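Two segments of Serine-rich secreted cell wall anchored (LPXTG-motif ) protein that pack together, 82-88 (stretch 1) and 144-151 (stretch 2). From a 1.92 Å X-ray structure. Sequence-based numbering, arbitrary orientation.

Stretch 1 82-88: YNTSKYG
Stretch 2 144-151: SCGTEAFS

Two chain segments, each leaving a strand, run alongside each other through a contact pinned by one direct backbone hydrogen bond and finished by a long salt bridge, a water bridge and apolar packing, burying 432 Å² in all.

The register steps in equal numbers, Thr84 opposite Thr147 (CA to CA 4.1 Å) and Lys86 opposite Ala149 (CA to CA 4.4 Å), so the stretches run in the same direction. The assigned strands end at Asn83 (phi/psi -153/148) and Gly146 (-80/144), though stretch 2 stays extended through Thr147, Glu148 and Ala149 (-103/161, -117/156, -124/140) while Thr84 bends to -103/-19. This register sets Thr84 O against Glu148 N, which donates to it at 2.9 Å and 156°.

Beyond this bond stretch 1 turns, bringing Lys86 backbone and side chain to Glu148. Ser85 to Gly88 form a type I turn, closed by Gly88 N to Ser85 O at 3.2 Å; Ser85, chi1 t, also accepts at OG from Tyr87 N, 2.9 Å. Lys86 (-68/-12) and Tyr87 (-99/19) fill the turn's middle, and Gly88 takes a positive phi of 84, which favours glycine.

Thr84, chi1 p, sets its methyl against Gly146 O (CG2 to O 3.3 Å) and the Cys145 side chain (CG2 to CB 3.8 Å). The CA-to-CB bond of Lys86 points toward stretch 2, and its CA makes a CA-H...O contact with Glu148 O at 3.5 Å. Its p, t, p, t chain meets Glu148 (m, t, chi3 84°): opposite charges pair across a long 3.9 Å from NZ to OE1. One water accepts from Lys86 N at 2.9 Å and donates weakly to Glu148 OE2 at 3.0 Å, joining backbone to carboxylate.

At the far end Phe150 (chi1 t, chi2 72°) brings CB within 3.3 Å of Lys86 O, which is buried without a polar partner. Tyr87, chi1 m, points away at CB, yet its ring returns, CE1 reaching Phe150 CD1 obliquely at 4.2 Å in an apolar contact.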

# COMPACT_ATOMS: atom_id res chain seq x y z
N TYR A 82 2.74 -4.76 13.01
CA TYR A 82 1.38 -5.24 13.25
C TYR A 82 0.46 -4.07 13.49
O TYR A 82 0.85 -3.10 14.13
CB TYR A 82 1.30 -6.17 14.47
CG TYR A 82 2.21 -7.38 14.46
CD1 TYR A 82 3.52 -7.30 14.91
CD2 TYR A 82 1.73 -8.62 14.03
CE1 TYR A 82 4.35 -8.42 14.92
CE2 TYR A 82 2.55 -9.74 14.03
CZ TYR A 82 3.85 -9.64 14.47
OH TYR A 82 4.66 -10.76 14.47
N ASN A 83 -0.78 -4.16 13.01
CA ASN A 83 -1.75 -3.13 13.36
C ASN A 83 -3.18 -3.65 13.32
O ASN A 83 -3.51 -4.50 12.50
CB ASN A 83 -1.62 -1.92 12.42
CG ASN A 83 -2.11 -2.23 11.03
OD1 ASN A 83 -1.39 -2.85 10.23
ND2 ASN A 83 -3.35 -1.82 10.72
N THR A 84 -4.02 -3.11 14.19
CA THR A 84 -5.43 -3.48 14.20
C THR A 84 -6.28 -2.40 13.55
O THR A 84 -7.42 -2.64 13.14
CB THR A 84 -5.95 -3.70 15.63
OG1 THR A 84 -5.78 -2.48 16.37
CG2 THR A 84 -5.16 -4.81 16.31
N SER A 85 -5.72 -1.20 13.45
CA SER A 85 -6.45 -0.05 12.94
C SER A 85 -6.85 -0.20 11.49
O SER A 85 -6.06 -0.62 10.65
CB SER A 85 -5.62 1.23 13.09
OG SER A 85 -6.34 2.34 12.58
N LYS A 86 -8.09 0.19 11.19
CA LYS A 86 -8.52 0.22 9.80
C LYS A 86 -7.77 1.31 9.03
O LYS A 86 -7.82 1.34 7.80
CB LYS A 86 -10.04 0.40 9.72
CG LYS A 86 -10.59 1.77 10.09
CD LYS A 86 -12.10 1.76 9.88
CE LYS A 86 -12.79 1.08 11.06
NZ LYS A 86 -14.27 1.25 11.07
N TYR A 87 -7.07 2.19 9.76
CA TYR A 87 -6.28 3.25 9.12
C TYR A 87 -4.78 2.92 9.01
O TYR A 87 -3.96 3.81 8.80
CB TYR A 87 -6.48 4.60 9.84
CG TYR A 87 -7.92 5.04 9.75
CD1 TYR A 87 -8.48 5.36 8.52
CD2 TYR A 87 -8.75 5.09 10.88
CE1 TYR A 87 -9.80 5.74 8.40
CE2 TYR A 87 -10.08 5.47 10.77
CZ TYR A 87 -10.59 5.79 9.53
OH TYR A 87 -11.91 6.18 9.38
N GLY A 88 -4.45 1.64 9.13
CA GLY A 88 -3.12 1.16 8.79
C GLY A 88 -2.10 1.32 9.90
O GLY A 88 -2.37 2.01 10.89
N SER A 144 -3.54 -12.53 20.99
CA SER A 144 -4.28 -12.49 19.74
C SER A 144 -5.03 -11.16 19.59
O SER A 144 -5.67 -10.68 20.53
CB SER A 144 -5.26 -13.66 19.64
OG SER A 144 -5.86 -13.72 18.36
N CYS A 145 -4.95 -10.57 18.40
CA CYS A 145 -5.61 -9.30 18.12
C CYS A 145 -6.45 -9.39 16.86
O CYS A 145 -5.98 -9.87 15.83
CB CYS A 145 -4.57 -8.18 17.97
SG CYS A 145 -3.11 -8.34 19.06
N GLY A 146 -7.71 -8.96 16.96
CA GLY A 146 -8.57 -8.86 15.79
C GLY A 146 -8.25 -7.58 15.03
O GLY A 146 -7.93 -6.56 15.65
N THR A 147 -8.32 -7.61 13.70
CA THR A 147 -8.03 -6.43 12.91
C THR A 147 -9.33 -5.80 12.42
O THR A 147 -10.38 -6.45 12.41
CB THR A 147 -7.16 -6.74 11.67
OG1 THR A 147 -7.88 -7.62 10.79
CG2 THR A 147 -5.82 -7.40 12.07
N GLU A 148 -9.26 -4.53 12.03
CA GLU A 148 -10.35 -3.92 11.29
C GLU A 148 -9.84 -3.53 9.91
O GLU A 148 -8.64 -3.29 9.72
CB GLU A 148 -10.92 -2.69 12.00
CG GLU A 148 -11.49 -2.93 13.38
CD GLU A 148 -11.84 -1.63 14.09
OE1 GLU A 148 -12.94 -1.10 13.85
OE2 GLU A 148 -11.00 -1.14 14.88
N ALA A 149 -10.74 -3.43 8.95
CA ALA A 149 -10.33 -3.12 7.60
C ALA A 149 -11.08 -1.89 7.15
O ALA A 149 -12.27 -1.74 7.45
CB ALA A 149 -10.61 -4.29 6.67
N PHE A 150 -10.38 -1.01 6.43
CA PHE A 150 -11.02 0.15 5.84
C PHE A 150 -11.95 -0.28 4.72
O PHE A 150 -11.58 -1.10 3.88
CB PHE A 150 -9.99 1.15 5.32
CG PHE A 150 -10.61 2.32 4.61
CD1 PHE A 150 -11.28 3.29 5.32
CD2 PHE A 150 -10.55 2.42 3.22
CE1 PHE A 150 -11.88 4.36 4.67
CE2 PHE A 150 -11.13 3.50 2.56
CZ PHE A 150 -11.80 4.47 3.29
N SER A 151 -13.15 0.28 4.72
CA SER A 151 -14.16 -0.02 3.71
C SER A 151 -14.60 1.26 3.00
O SER A 151 -14.68 2.33 3.62
CB SER A 151 -15.37 -0.70 4.36
OG SER A 151 -16.36 -0.96 3.39
O HOH W 1 -9.80 1.11 13.33